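PDB 2OCX: nodulation fucosyltransferase NodZ from Bradyrhizobium sp., which belongs to the NodZ family of nodulation proteins, glycosyltransferases of the GT-B clan. Local coordinates for residues 281-286 with 301-306. Sequence-based numbering, arbitrary orientation.
Sequences IRFPPT and IEFDLS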
loop_
_atom_site.group_PDB
_atom_site.type_symbol
_atom_site.label_atom_id
_atom_site.label_comp_id
_atom_site.label_asym_id
_atom_site.label_seq_id
_atom_site.Cartn_x
_atom_site.Cartn_y
_atom_site.Cartn_z
ATOM N N ILE A 281 2.187 -0.676 15.748
ATOM C CA ILE A 281 1.559 -1.953 16.053
ATOM C C ILE A 281 0.760 -2.335 14.840
ATOM O O ILE A 281 -0.103 -1.585 14.410
ATOM C CB ILE A 281 0.639 -1.874 17.290
ATOM C CG1 ILE A 281 1.485 -1.752 18.558
ATOM C CG2 ILE A 281 -0.264 -3.131 17.389
ATOM C CD1 ILE A 281 0.784 -1.145 19.684
ATOM N N ARG A 282 1.050 -3.525 14.336
ATOM C CA ARG A 282 0.462 -4.037 13.122
ATOM C C ARG A 282 -0.539 -5.137 13.408
ATOM O O ARG A 282 -0.169 -6.259 13.707
ATOM C CB ARG A 282 1.542 -4.599 12.210
ATOM C CG ARG A 282 2.498 -3.599 11.659
ATOM C CD ARG A 282 3.476 -4.196 10.701
ATOM N NE ARG A 282 2.934 -4.268 9.356
ATOM C CZ ARG A 282 3.530 -4.876 8.354
ATOM N NH1 ARG A 282 4.687 -5.475 8.544
ATOM N NH2 ARG A 282 2.972 -4.888 7.161
ATOM N N PHE A 283 -1.809 -4.811 13.275
ATOM C CA PHE A 283 -2.876 -5.749 13.563
ATOM C C PHE A 283 -3.825 -5.857 12.367
ATOM O O PHE A 283 -4.849 -5.196 12.341
ATOM C CB PHE A 283 -3.631 -5.262 14.799
ATOM C CG PHE A 283 -4.349 -6.335 15.543
ATOM C CD1 PHE A 283 -3.692 -7.089 16.492
ATOM C CD2 PHE A 283 -5.670 -6.604 15.284
ATOM C CE1 PHE A 283 -4.345 -8.086 17.169
ATOM C CE2 PHE A 283 -6.323 -7.589 15.958
ATOM C CZ PHE A 283 -5.663 -8.337 16.902
ATOM N N PRO A 284 -3.483 -6.666 11.368
ATOM C CA PRO A 284 -2.415 -7.660 11.447
ATOM C C PRO A 284 -1.189 -7.233 10.647
ATOM O O PRO A 284 -1.258 -6.283 9.888
ATOM C CB PRO A 284 -3.040 -8.849 10.742
ATOM C CG PRO A 284 -3.802 -8.226 9.670
ATOM C CD PRO A 284 -4.367 -6.941 10.228
ATOM N N PRO A 285 -0.096 -7.967 10.806
ATOM C CA PRO A 285 1.167 -7.635 10.152
ATOM C C PRO A 285 1.256 -8.196 8.740
ATOM O O PRO A 285 2.208 -7.913 8.036
ATOM C CB PRO A 285 2.196 -8.308 11.051
ATOM C CG PRO A 285 1.484 -9.453 11.607
ATOM C CD PRO A 285 0.080 -9.019 11.816
ATOM N N THR A 286 0.267 -8.986 8.347
ATOM C CA THR A 286 0.034 -9.297 6.942
ATOM C C THR A 286 -0.567 -8.144 6.083
ATOM O O THR A 286 -0.714 -8.285 4.870
ATOM C CB THR A 286 -0.913 -10.467 6.810
ATOM O OG1 THR A 286 -2.048 -10.233 7.644
ATOM C CG2 THR A 286 -0.240 -11.779 7.204
ATOM N N ILE A 301 5.620 -3.687 16.434
ATOM C CA ILE A 301 5.052 -4.707 17.317
ATOM C C ILE A 301 3.905 -5.435 16.660
ATOM O O ILE A 301 3.016 -4.829 16.056
ATOM C CB ILE A 301 4.659 -4.121 18.666
ATOM C CG1 ILE A 301 5.947 -3.893 19.479
ATOM C CG2 ILE A 301 3.716 -5.060 19.411
ATOM C CD1 ILE A 301 5.797 -2.968 20.664
ATOM N N GLU A 302 3.962 -6.765 16.728
ATOM C CA GLU A 302 2.942 -7.572 16.078
ATOM C C GLU A 302 2.773 -8.897 16.749
ATOM O O GLU A 302 3.645 -9.324 17.495
ATOM C CB GLU A 302 3.258 -7.754 14.605
ATOM C CG GLU A 302 4.433 -8.655 14.301
ATOM C CD GLU A 302 5.068 -8.367 12.928
ATOM O OE1 GLU A 302 5.193 -7.205 12.549
ATOM O OE2 GLU A 302 5.432 -9.307 12.232
ATOM N N PHE A 303 1.632 -9.529 16.516
ATOM C CA PHE A 303 1.461 -10.911 16.954
ATOM C C PHE A 303 2.135 -11.818 15.949
ATOM O O PHE A 303 1.999 -11.643 14.739
ATOM C CB PHE A 303 -0.000 -11.281 17.186
ATOM C CG PHE A 303 -0.512 -10.778 18.491
ATOM C CD1 PHE A 303 -0.363 -11.531 19.643
ATOM C CD2 PHE A 303 -1.063 -9.505 18.584
ATOM C CE1 PHE A 303 -0.785 -11.036 20.849
ATOM C CE2 PHE A 303 -1.494 -9.013 19.797
ATOM C CZ PHE A 303 -1.345 -9.773 20.921
ATOM N N ASP A 304 2.868 -12.777 16.503
ATOM C CA ASP A 304 3.745 -13.661 15.763
ATOM C C ASP A 304 2.907 -14.689 14.964
ATOM O O ASP A 304 2.121 -15.440 15.549
ATOM C CB ASP A 304 4.690 -14.338 16.788
ATOM C CG ASP A 304 5.822 -15.133 16.150
ATOM O OD1 ASP A 304 5.921 -15.205 14.903
ATOM O OD2 ASP A 304 6.629 -15.703 16.912
ATOM N N LEU A 305 3.057 -14.687 13.632
ATOM C CA LEU A 305 2.494 -15.751 12.775
ATOM C C LEU A 305 3.014 -17.123 13.227
ATOM O O LEU A 305 2.216 -18.019 13.567
ATOM N N SER A 306 4.341 -17.278 13.263
ATOM C CA SER A 306 4.972 -18.570 13.667
ATOM C C SER A 306 4.681 -19.033 15.116
ATOM O O SER A 306 4.802 -20.211 15.417
HETATM O O HOH W 1 -0.686 -8.271 15.320
HETATM O O HOH W 2 6.335 -6.651 10.398
#
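Ile281 and Ile301 pair in parallel register, the axes of segments 281-283 and 301-303 approaching to 4.8 Å with 28° between their directions, and the amide N of Arg282 donates to Ile301 O at 2.9 Å, nearly straight (N-H...O 166°). The same carbonyl receives a CA-H...O contact from Ile281. The two isoleucines lie side by side, CG1 of Ile281 against CB of Ile301 at 4.0 Å, on the face where helix 192-209 covers Ile281. One residue on, water takes the place of a direct backbone bond: it donates to Arg282 O and accepts from Phe303 N, bridging the strands as they part. Beyond it, CE1 of Phe283 meets CD2 of Phe303 at 3.8 Å, with Phe303 at the edge of the Phe283 ring, and both side chains also touch Gln200 of that helix. Strands 279-283 and 299-303 are adjacent parallel strands joined through helix 291-296 in a beta-alpha-beta unit of the C-terminal, Rossmann-like half of the GT-B fold. Toward the other face, the Glu302 chain, extended beyond CG, runs alongside Arg282 and crosses Pro285 at a slant, Glu302 CD resting on Pro285 CB at 3.4 Å. A second water accepts from Arg282 NH1 and donates to Glu302 OE1, linking opposite charges 4.4 Å apart, too far for a salt bridge. The guanidinium is held further by Thr290 OG1 at NE and Ser287 O at NH2, while Pro285 O sits above one face, offset toward the rim.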